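Local coordinates for protein immunoreactive 84kD antigen PG93 (Porphyromonas gingivalis, PDB 5M11) that forms an essential cell-surface component of the type IX secretion system of this oral bacterium and binds calcium and zinc ions, at residues A25-P29 / V272-S278; A34-L40 / T63-I68; A604-L610 / N634-L639; Q660-G664 / L694-C698. One frame throughout, in Å; residues are numbered along the deposited sequence.

Contact 1. Residues A25-P29 / V272-S278; sequences AVETP and VGAMNES
M275 lies against the peptide that joins T28 to P29. Its SD is 3.5 Å from P29 N, and its CE reaches the proline ring, 3.8 Å from P29 CG. The bend at the thioether (chi3 61°) turns the methyl toward that ring. Further back along the chain, M275 CG sits 3.6 Å from E27 O. The E27 side chain crosses M275 at about a right angle and carries the polar half of the contact. With CG anti to the backbone N and the rest of the chain extended, its carboxylate reaches the loop 274-278. There M275 N donates to E27 OE1 at 3.1 Å, from above the carboxylate plane (61° out of it). S278 OG donates to E27 OE2 at 2.7 Å, on the syn lone pair of that oxygen, the side of OE1. E27 is buried, and these two donors and the lysine K45 would offset its charge. Strands 22-27 and 271-273 belong to the first and the last four-stranded blades of the N-terminal beta-propeller, so the contact lies at the seam where the ring closes. The backbones come close here, with V26 CA 4.1 Å from G273 CA, a glycine without a side chain to hold them apart. The type I turn from M275 to S278 brings the serine hydroxyl back to the carboxylate. K45 forms a salt bridge to E27 OE2, and its NZ also hydrogen-bonds P29 O.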
loop_
_atom_site.group_PDB
_atom_site.type_symbol
_atom_site.label_atom_id
_atom_site.label_comp_id
_atom_site.label_asym_id
_atom_site.label_seq_id
_atom_site.Cartn_x
_atom_site.Cartn_y
_atom_site.Cartn_z
ATOM N N ALA A 25 -2.932 -1.179 -20.949
ATOM C CA ALA A 25 -4.259 -0.964 -21.536
ATOM C C ALA A 25 -4.657 -2.146 -22.405
ATOM O O ALA A 25 -3.828 -2.657 -23.165
ATOM C CB ALA A 25 -4.254 0.304 -22.366
ATOM N N VAL A 26 -5.916 -2.603 -22.274
ATOM C CA VAL A 26 -6.495 -3.746 -22.999
ATOM C C VAL A 26 -7.902 -3.366 -23.488
ATOM O O VAL A 26 -8.713 -2.886 -22.678
ATOM C CB VAL A 26 -6.545 -5.029 -22.096
ATOM C CG1 VAL A 26 -7.408 -6.138 -22.702
ATOM C CG2 VAL A 26 -5.162 -5.556 -21.761
ATOM N N GLU A 27 -8.210 -3.630 -24.780
ATOM C CA GLU A 27 -9.552 -3.400 -25.326
ATOM C C GLU A 27 -10.435 -4.646 -25.148
ATOM O O GLU A 27 -10.014 -5.747 -25.490
ATOM C CB GLU A 27 -9.517 -2.997 -26.813
ATOM C CG GLU A 27 -10.861 -2.463 -27.297
ATOM C CD GLU A 27 -11.106 -2.453 -28.790
ATOM O OE1 GLU A 27 -10.128 -2.270 -29.550
ATOM O OE2 GLU A 27 -12.284 -2.574 -29.200
ATOM N N THR A 28 -11.668 -4.441 -24.635
ATOM C CA THR A 28 -12.747 -5.422 -24.393
ATOM C C THR A 28 -13.915 -4.996 -25.300
ATOM O O THR A 28 -14.015 -3.791 -25.535
ATOM C CB THR A 28 -13.071 -5.410 -22.869
ATOM O OG1 THR A 28 -12.074 -6.172 -22.183
ATOM C CG2 THR A 28 -14.497 -5.890 -22.506
ATOM N N PRO A 29 -14.806 -5.897 -25.816
ATOM C CA PRO A 29 -15.922 -5.432 -26.679
ATOM C C PRO A 29 -16.728 -4.265 -26.107
ATOM O O PRO A 29 -17.089 -3.388 -26.880
ATOM C CB PRO A 29 -16.805 -6.671 -26.830
ATOM C CG PRO A 29 -15.868 -7.810 -26.666
ATOM C CD PRO A 29 -14.841 -7.364 -25.663
ATOM N N VAL A 272 -0.618 -0.590 -25.271
ATOM C CA VAL A 272 -1.633 -0.402 -26.313
ATOM C C VAL A 272 -2.585 -1.595 -26.270
ATOM O O VAL A 272 -2.124 -2.726 -26.079
ATOM C CB VAL A 272 -1.080 -0.182 -27.764
ATOM C CG1 VAL A 272 -2.214 0.147 -28.729
ATOM C CG2 VAL A 272 -0.027 0.924 -27.826
ATOM N N GLY A 273 -3.885 -1.314 -26.473
ATOM C CA GLY A 273 -4.971 -2.287 -26.545
ATOM C C GLY A 273 -5.835 -2.083 -27.775
ATOM O O GLY A 273 -6.275 -0.963 -28.034
ATOM N N ALA A 274 -6.046 -3.149 -28.569
ATOM C CA ALA A 274 -6.820 -3.130 -29.818
ATOM C C ALA A 274 -7.244 -4.552 -30.215
ATOM O O ALA A 274 -6.417 -5.456 -30.188
ATOM C CB ALA A 274 -6.006 -2.485 -30.942
ATOM N N MET A 275 -8.535 -4.743 -30.549
ATOM C CA MET A 275 -9.134 -6.032 -30.923
ATOM C C MET A 275 -9.003 -6.253 -32.403
ATOM O O MET A 275 -8.935 -5.280 -33.151
ATOM C CB MET A 275 -10.601 -6.117 -30.481
ATOM C CG MET A 275 -10.732 -6.247 -28.986
ATOM S SD MET A 275 -12.403 -6.403 -28.326
ATOM C CE MET A 275 -12.950 -7.934 -29.123
ATOM N N ASN A 276 -8.963 -7.531 -32.830
ATOM C CA ASN A 276 -8.753 -7.964 -34.214
ATOM C C ASN A 276 -9.462 -7.061 -35.227
ATOM O O ASN A 276 -8.801 -6.553 -36.146
ATOM C CB ASN A 276 -9.164 -9.435 -34.417
ATOM C CG ASN A 276 -8.977 -10.002 -35.818
ATOM O OD1 ASN A 276 -7.958 -9.798 -36.496
ATOM N ND2 ASN A 276 -9.944 -10.787 -36.262
ATOM N N GLU A 277 -10.758 -6.801 -35.028
ATOM C CA GLU A 277 -11.523 -6.001 -35.976
ATOM C C GLU A 277 -11.823 -4.564 -35.450
ATOM O O GLU A 277 -12.859 -3.988 -35.793
ATOM C CB GLU A 277 -12.809 -6.766 -36.349
ATOM C CG GLU A 277 -12.548 -7.872 -37.368
ATOM C CD GLU A 277 -13.685 -8.819 -37.723
ATOM O OE1 GLU A 277 -14.866 -8.401 -37.674
ATOM O OE2 GLU A 277 -13.382 -9.974 -38.103
ATOM N N SER A 278 -10.882 -3.956 -34.698
ATOM C CA SER A 278 -11.096 -2.608 -34.170
ATOM C C SER A 278 -10.406 -1.531 -35.003
ATOM O O SER A 278 -9.345 -1.768 -35.543
ATOM C CB SER A 278 -10.632 -2.522 -32.724
ATOM O OG SER A 278 -11.739 -2.640 -31.843
#

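Contact 2. Residues A34-L40 / T63-I68; sequences AVANGVL and TSVSSI
V65 N donates to G38 O at 2.9 Å in a nearly straight bond (171°). The donor stands only 18° off the carbonyl plane. G38 belongs to the type I' turn A36-V39, which links strands 32-36 and 39-42 of the first blade of the N-terminal beta-propeller. V65 opens strand 65-71, the first strand of the next blade, so the bond joins neighbouring blades. A weaker tie runs the other way: G38 CA points a CH at V65 O, 3.5 Å away. The glycine thus meets both backbone polar atoms of V65. Beside it the faces of the blades pack through branched apolar side chains. V35 CG2, beside its own backbone N, lies 3.6 Å from V65 CG1 and 3.8 Å from I68 CD1. L40 comes from the partner strand of the hairpin and sets CB 3.9 Å from V65 CG2. Two residues separate V65 from I68, yet both turn their side chains to the first blade. The classic beta bulge at S66 and S67, which both face Y80, accounts for this. The V35 and I68 side chains run alongside each other with opposite headings, whereas V35 and V65 meet at an oblique angle. S64, partly exposed, has its side chain about 6 Å from a bound calcium ion. It is about 4 Å from the side chain of D654, a calcium-binding residue of this protein to which no calcium is bound in this model. Further along strand 65-71, I68 CG2 touches L40 CD1 at 3.7 Å.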
loop_
_atom_site.group_PDB
_atom_site.type_symbol
_atom_site.label_atom_id
_atom_site.label_comp_id
_atom_site.label_asym_id
_atom_site.label_seq_id
_atom_site.Cartn_x
_atom_site.Cartn_y
_atom_site.Cartn_z
ATOM N N ALA A 34 -7.372 -1.407 -17.763
ATOM C CA ALA A 34 -6.085 -0.725 -17.662
ATOM C C ALA A 34 -5.488 -0.907 -16.297
ATOM O O ALA A 34 -6.213 -1.137 -15.335
ATOM C CB ALA A 34 -6.234 0.752 -17.975
ATOM N N VAL A 35 -4.160 -0.824 -16.217
ATOM C CA VAL A 35 -3.417 -1.014 -14.971
ATOM C C VAL A 35 -2.582 0.233 -14.706
ATOM O O VAL A 35 -1.842 0.684 -15.587
ATOM C CB VAL A 35 -2.540 -2.302 -15.002
ATOM C CG1 VAL A 35 -1.703 -2.451 -13.729
ATOM C CG2 VAL A 35 -3.385 -3.546 -15.258
ATOM N N ALA A 36 -2.704 0.770 -13.480
ATOM C CA ALA A 36 -1.973 1.940 -13.038
ATOM C C ALA A 36 -1.346 1.709 -11.650
ATOM O O ALA A 36 -2.040 1.757 -10.635
ATOM C CB ALA A 36 -2.891 3.145 -13.034
ATOM N N ASN A 37 -0.024 1.404 -11.635
ATOM C CA ASN A 37 0.838 1.165 -10.462
ATOM C C ASN A 37 0.586 -0.186 -9.792
ATOM O O ASN A 37 1.160 -0.468 -8.735
ATOM C CB ASN A 37 0.742 2.308 -9.421
ATOM C CG ASN A 37 1.324 3.615 -9.917
ATOM O OD1 ASN A 37 2.500 3.689 -10.313
ATOM N ND2 ASN A 37 0.503 4.666 -9.948
ATOM N N GLY A 38 -0.200 -1.035 -10.447
ATOM C CA GLY A 38 -0.532 -2.377 -9.967
ATOM C C GLY A 38 -2.009 -2.539 -9.694
ATOM O O GLY A 38 -2.466 -3.631 -9.345
ATOM N N VAL A 39 -2.758 -1.431 -9.854
ATOM C CA VAL A 39 -4.193 -1.390 -9.607
ATOM C C VAL A 39 -4.909 -1.592 -10.927
ATOM O O VAL A 39 -4.739 -0.796 -11.849
ATOM C CB VAL A 39 -4.636 -0.093 -8.877
ATOM C CG1 VAL A 39 -6.128 -0.123 -8.546
ATOM C CG2 VAL A 39 -3.809 0.130 -7.617
ATOM N N LEU A 40 -5.691 -2.672 -11.019
ATOM C CA LEU A 40 -6.465 -2.991 -12.213
ATOM C C LEU A 40 -7.745 -2.201 -12.174
ATOM O O LEU A 40 -8.297 -2.017 -11.087
ATOM C CB LEU A 40 -6.748 -4.514 -12.301
ATOM C CG LEU A 40 -7.637 -4.983 -13.466
ATOM C CD1 LEU A 40 -6.872 -5.039 -14.759
ATOM C CD2 LEU A 40 -8.290 -6.311 -13.154
ATOM N N THR A 63 -2.614 -8.908 -5.001
ATOM C CA THR A 63 -2.535 -7.446 -4.988
ATOM C C THR A 63 -1.885 -6.714 -6.215
ATOM O O THR A 63 -2.551 -5.792 -6.709
ATOM C CB THR A 63 -1.809 -6.983 -3.712
ATOM O OG1 THR A 63 -2.434 -7.610 -2.590
ATOM C CG2 THR A 63 -1.852 -5.458 -3.512
ATOM N N SER A 64 -0.610 -6.954 -6.607
ATOM C CA SER A 64 -0.045 -6.073 -7.655
ATOM C C SER A 64 -0.095 -6.665 -9.049
ATOM O O SER A 64 0.600 -7.642 -9.345
ATOM C CB SER A 64 1.389 -5.656 -7.338
ATOM O OG SER A 64 1.526 -5.195 -6.009
ATOM N N VAL A 65 -0.891 -6.043 -9.924
ATOM C CA VAL A 65 -1.058 -6.513 -11.298
ATOM C C VAL A 65 0.192 -6.101 -12.113
ATOM O O VAL A 65 0.590 -4.939 -12.089
ATOM C CB VAL A 65 -2.390 -6.017 -11.912
ATOM C CG1 VAL A 65 -2.562 -6.525 -13.331
ATOM C CG2 VAL A 65 -3.575 -6.441 -11.052
ATOM N N SER A 66 0.830 -7.090 -12.773
ATOM C CA SER A 66 2.047 -6.983 -13.572
ATOM C C SER A 66 1.748 -6.945 -15.080
ATOM O O SER A 66 2.630 -6.579 -15.854
ATOM C CB SER A 66 2.969 -8.160 -13.248
ATOM O OG SER A 66 4.175 -8.200 -13.995
ATOM N N SER A 67 0.538 -7.335 -15.506
ATOM C CA SER A 67 0.095 -7.367 -16.914
ATOM C C SER A 67 -1.305 -7.988 -17.048
ATOM O O SER A 67 -1.739 -8.746 -16.177
ATOM C CB SER A 67 1.073 -8.163 -17.774
ATOM O OG SER A 67 0.636 -8.207 -19.117
ATOM N N ILE A 68 -1.977 -7.714 -18.177
ATOM C CA ILE A 68 -3.308 -8.244 -18.491
ATOM C C ILE A 68 -3.470 -8.520 -19.992
ATOM O O ILE A 68 -2.746 -7.949 -20.812
ATOM C CB ILE A 68 -4.429 -7.286 -18.005
ATOM C CG1 ILE A 68 -4.110 -5.799 -18.327
ATOM C CG2 ILE A 68 -4.750 -7.513 -16.525
ATOM C CD1 ILE A 68 -5.335 -4.812 -18.205
#

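Contact 3. Residues A604-L610 / N634-L639; sequences ATQGTGL and NNILSL
A604 CB fills the apolar centre, between I636 and L639. It lies 3.5 Å from I636 CG2 and 3.6 Å from L639 CG. L610 widens this patch, with its CB 3.7 Å from I636 CD1 and its CD1 against L639 CD2. I636 and L639 both face these residues because a classic beta bulge at L637 and S638 shifts the alternation of the strand. The two segments belong to the last two blades of the second beta-propeller, so this is an interface between neighbouring blades. L639 N hydrogen-bonds OD2 of D592, a zinc-binding residue of this protein that carries no zinc in this model.

Outside the apolar patch, I636 N donates to T605 O at 3.1 Å in a nearly straight bond (172°). Further out, N634 O takes two backbone donors. G609 N comes in the carbonyl plane, on a lone pair, at 3.1 Å. G607 N comes from above that plane, 50° out of it, at 3.2 Å. The turn that presents both donors is braced from within. T605 OG1, set between its backbone N and carbonyl carbon, accepts from T608 N in an ST motif and donates to G609 O at 2.8 Å. The N634 amide has its partners outside the two segments, where OD1 accepts from V626 N and ND2 donates to E627 OE1. At the solvent-facing edge the side chains of Q606 and N635 lie alongside each other, heading the same way, with their amide planes 80° apart. Directional backbone bonds set how the turn meets the next blade, and apolar side chains fill the buried side.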
loop_
_atom_site.group_PDB
_atom_site.type_symbol
_atom_site.label_atom_id
_atom_site.label_comp_id
_atom_site.label_asym_id
_atom_site.label_seq_id
_atom_site.Cartn_x
_atom_site.Cartn_y
_atom_site.Cartn_z
ATOM N N ALA A 604 0.826 -1.651 14.851
ATOM C CA ALA A 604 1.358 -1.939 13.525
ATOM C C ALA A 604 2.756 -2.500 13.680
ATOM O O ALA A 604 3.556 -1.963 14.461
ATOM C CB ALA A 604 1.408 -0.681 12.703
ATOM N N THR A 605 3.052 -3.587 12.959
ATOM C CA THR A 605 4.350 -4.260 12.985
ATOM C C THR A 605 4.966 -4.401 11.576
ATOM O O THR A 605 4.266 -4.412 10.561
ATOM C CB THR A 605 4.255 -5.672 13.645
ATOM O OG1 THR A 605 3.732 -6.636 12.717
ATOM C CG2 THR A 605 3.479 -5.681 14.963
ATOM N N GLN A 606 6.285 -4.573 11.549
ATOM C CA GLN A 606 7.052 -4.824 10.345
ATOM C C GLN A 606 7.181 -6.336 10.205
ATOM O O GLN A 606 8.009 -6.939 10.883
ATOM C CB GLN A 606 8.422 -4.121 10.446
ATOM C CG GLN A 606 9.344 -4.315 9.255
ATOM C CD GLN A 606 10.285 -3.147 9.123
ATOM O OE1 GLN A 606 11.314 -3.058 9.811
ATOM N NE2 GLN A 606 9.937 -2.213 8.242
ATOM N N GLY A 607 6.275 -6.933 9.431
ATOM C CA GLY A 607 6.263 -8.358 9.109
ATOM C C GLY A 607 5.334 -9.325 9.820
ATOM O O GLY A 607 5.350 -10.512 9.482
ATOM N N THR A 608 4.555 -8.894 10.819
ATOM C CA THR A 608 3.679 -9.858 11.525
ATOM C C THR A 608 2.195 -9.369 11.604
ATOM O O THR A 608 1.402 -9.875 12.408
ATOM C CB THR A 608 4.238 -10.220 12.927
ATOM O OG1 THR A 608 4.256 -9.062 13.766
ATOM C CG2 THR A 608 5.617 -10.869 12.876
ATOM N N GLY A 609 1.843 -8.416 10.751
ATOM C CA GLY A 609 0.491 -7.889 10.665
ATOM C C GLY A 609 0.141 -6.825 11.680
ATOM O O GLY A 609 1.003 -6.067 12.130
ATOM N N LEU A 610 -1.161 -6.758 12.006
ATOM C CA LEU A 610 -1.778 -5.801 12.919
ATOM C C LEU A 610 -2.299 -6.502 14.166
ATOM O O LEU A 610 -2.953 -7.532 14.072
ATOM C CB LEU A 610 -2.939 -5.069 12.185
ATOM C CG LEU A 610 -3.704 -3.963 12.945
ATOM C CD1 LEU A 610 -2.940 -2.675 12.945
ATOM C CD2 LEU A 610 -5.082 -3.742 12.345
ATOM N N ASN A 634 1.661 -7.626 5.493
ATOM C CA ASN A 634 2.023 -7.843 6.904
ATOM C C ASN A 634 3.008 -6.754 7.384
ATOM O O ASN A 634 3.224 -6.630 8.589
ATOM C CB ASN A 634 2.626 -9.243 7.130
ATOM C CG ASN A 634 1.660 -10.399 6.976
ATOM O OD1 ASN A 634 0.471 -10.301 7.298
ATOM N ND2 ASN A 634 2.174 -11.543 6.529
ATOM N N ASN A 635 3.612 -5.984 6.441
ATOM C CA ASN A 635 4.526 -4.892 6.753
ATOM C C ASN A 635 3.733 -3.570 6.703
ATOM O O ASN A 635 3.418 -3.056 5.619
ATOM C CB ASN A 635 5.758 -4.893 5.823
ATOM C CG ASN A 635 6.797 -3.806 6.082
ATOM O OD1 ASN A 635 6.727 -3.006 7.039
ATOM N ND2 ASN A 635 7.797 -3.751 5.211
ATOM N N ILE A 636 3.369 -3.069 7.910
ATOM C CA ILE A 636 2.606 -1.841 8.140
ATOM C C ILE A 636 3.578 -0.753 8.569
ATOM O O ILE A 636 4.331 -0.943 9.517
ATOM C CB ILE A 636 1.464 -2.045 9.183
ATOM C CG1 ILE A 636 0.638 -3.318 8.884
ATOM C CG2 ILE A 636 0.559 -0.776 9.287
ATOM C CD1 ILE A 636 -0.191 -3.807 10.029
ATOM N N LEU A 637 3.541 0.384 7.876
ATOM C CA LEU A 637 4.441 1.518 8.080
ATOM C C LEU A 637 3.872 2.577 9.019
ATOM O O LEU A 637 4.643 3.227 9.737
ATOM C CB LEU A 637 4.758 2.157 6.710
ATOM C CG LEU A 637 5.990 1.603 5.983
ATOM C CD1 LEU A 637 5.746 0.210 5.417
ATOM C CD2 LEU A 637 6.433 2.538 4.889
ATOM N N SER A 638 2.524 2.766 8.984
ATOM C CA SER A 638 1.806 3.759 9.779
ATOM C C SER A 638 0.357 3.348 10.122
ATOM O O SER A 638 -0.214 2.443 9.512
ATOM C CB SER A 638 1.789 5.094 9.042
ATOM O OG SER A 638 1.271 4.963 7.729
ATOM N N LEU A 639 -0.214 4.048 11.120
ATOM C CA LEU A 639 -1.582 3.967 11.640
ATOM C C LEU A 639 -2.153 5.404 11.904
ATOM O O LEU A 639 -1.386 6.370 12.061
ATOM C CB LEU A 639 -1.634 3.129 12.942
ATOM C CG LEU A 639 -1.410 1.610 12.873
ATOM C CD1 LEU A 639 -1.515 0.993 14.242
ATOM C CD2 LEU A 639 -2.374 0.912 11.898
#

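Contact 4. Residues Q660-G664 / L694-C698; sequences QTGTG and LQAGC
Hydrogen bonds carry most of this contact, and they converge on G662 O. A696 N donates to it at 2.6 Å in a bent bond (N-H...O 135°), tilted 32° from the carbonyl plane. Q695 NE2 adds a weak bond at 3.2 Å. The Q695 chain leaves with CG anti to the backbone N and then bends at chi2 (84°), which folds the amide back over the carbonyl of G662. A third bond lies within the segment 660-664. G662 N donates to Q660 OE1 at 2.9 Å, in the plane of the side-chain carbonyl and on a lone pair. It ties the start of the loop to its own glycine. The Q660 amide is held at its other end too, since its NE2 donates to N645 O.

Van der Waals contacts are few. A696 CB points at the loop and lies 3.7 Å from T661 O and 4.0 Å from T663 OG1. Q695 CG also lies beside G662 O. A696 and G697 form the corner of a type II turn from Q695 to C698.

The segment 660-664 follows strand 655-660, in the last blade of the second beta-propeller, and 694-698 is a loop of the C-terminal beta domain. The contact thus joins two domains. The side chain of Q695 is about 3 Å from that of E670, which binds calcium together with D743. One carbonyl takes a bent backbone bond and a weak side-chain bond, so at this point the junction is polar more than apolar.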
loop_
_atom_site.group_PDB
_atom_site.type_symbol
_atom_site.label_atom_id
_atom_site.label_comp_id
_atom_site.label_asym_id
_atom_site.label_seq_id
_atom_site.Cartn_x
_atom_site.Cartn_y
_atom_site.Cartn_z
ATOM N N GLN A 660 -13.143 -0.954 10.222
ATOM C CA GLN A 660 -14.157 -0.372 11.117
ATOM C C GLN A 660 -13.969 -0.995 12.470
ATOM O O GLN A 660 -14.238 -2.191 12.641
ATOM C CB GLN A 660 -15.590 -0.559 10.578
ATOM C CG GLN A 660 -16.705 -0.111 11.545
ATOM C CD GLN A 660 -16.626 1.330 12.000
ATOM O OE1 GLN A 660 -16.278 1.622 13.156
ATOM N NE2 GLN A 660 -17.017 2.254 11.126
ATOM N N THR A 661 -13.443 -0.191 13.409
ATOM C CA THR A 661 -13.068 -0.561 14.773
ATOM C C THR A 661 -14.304 -0.751 15.686
ATOM O O THR A 661 -14.253 -1.557 16.633
ATOM C CB THR A 661 -12.108 0.514 15.310
ATOM O OG1 THR A 661 -11.045 0.641 14.377
ATOM C CG2 THR A 661 -11.488 0.155 16.643
ATOM N N GLY A 662 -15.382 -0.013 15.401
ATOM C CA GLY A 662 -16.598 -0.043 16.209
ATOM C C GLY A 662 -16.402 0.772 17.473
ATOM O O GLY A 662 -17.095 0.574 18.469
ATOM N N THR A 663 -15.454 1.728 17.403
ATOM C CA THR A 663 -14.970 2.638 18.431
ATOM C C THR A 663 -15.508 4.049 18.102
ATOM O O THR A 663 -15.200 5.021 18.794
ATOM C CB THR A 663 -13.442 2.431 18.452
ATOM O OG1 THR A 663 -13.176 1.393 19.391
ATOM C CG2 THR A 663 -12.586 3.696 18.720
ATOM N N GLY A 664 -16.374 4.120 17.098
ATOM C CA GLY A 664 -17.001 5.356 16.658
ATOM C C GLY A 664 -17.915 6.036 17.660
ATOM O O GLY A 664 -18.580 5.386 18.475
ATOM N N LEU A 694 -22.310 -4.707 15.724
ATOM C CA LEU A 694 -22.128 -4.219 17.083
ATOM C C LEU A 694 -21.239 -2.990 17.147
ATOM O O LEU A 694 -20.778 -2.494 16.115
ATOM C CB LEU A 694 -21.491 -5.317 17.962
ATOM C CG LEU A 694 -22.291 -6.563 18.273
ATOM C CD1 LEU A 694 -21.415 -7.578 18.849
ATOM C CD2 LEU A 694 -23.364 -6.287 19.262
ATOM N N GLN A 695 -20.980 -2.519 18.383
ATOM C CA GLN A 695 -20.103 -1.394 18.719
ATOM C C GLN A 695 -19.143 -1.902 19.782
ATOM O O GLN A 695 -19.599 -2.566 20.696
ATOM C CB GLN A 695 -20.938 -0.193 19.216
ATOM C CG GLN A 695 -20.278 1.169 19.031
ATOM C CD GLN A 695 -20.500 1.746 17.651
ATOM O OE1 GLN A 695 -21.484 2.441 17.387
ATOM N NE2 GLN A 695 -19.570 1.504 16.749
ATOM N N ALA A 696 -17.827 -1.690 19.634
ATOM C CA ALA A 696 -16.826 -2.160 20.596
ATOM C C ALA A 696 -17.059 -1.535 21.963
ATOM O O ALA A 696 -17.301 -0.332 22.048
ATOM C CB ALA A 696 -15.432 -1.842 20.096
ATOM N N GLY A 697 -17.041 -2.370 23.000
ATOM C CA GLY A 697 -17.285 -1.989 24.391
ATOM C C GLY A 697 -18.674 -2.339 24.908
ATOM O O GLY A 697 -18.998 -2.070 26.069
ATOM N N CYS A 698 -19.504 -2.956 24.051
ATOM C CA CYS A 698 -20.880 -3.324 24.344
ATOM C C CYS A 698 -20.954 -4.594 25.152
ATOM O O CYS A 698 -20.176 -5.521 24.929
ATOM C CB CYS A 698 -21.671 -3.477 23.048
ATOM S SG CYS A 698 -22.442 -1.949 22.449
#

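Overall arrangement
Contacts 1 and 2 belong to the N-terminal propeller and share its first blade. Strands 22-27 and 32-36 are neighbours there, and V26 touches I68. Contact 3 lies in the second propeller, and contact 4 ties its last blade to the C-terminal domain. Contacts 2 and 3 resemble each other, although their centres lie about 23 Å apart, in different propellers. Both have backbone bonds at a turn, one in contact 2 and three in contact 3, beside apolar residues that a bulge turns to one side. Contact 2 is buried, as is contact 4, while contacts 1 and 3 reach the surface in part. Chemistry follows place. Contact 1 turns on a buried carboxylate at the ring seam. Contact 4, between domains, has little apolar area.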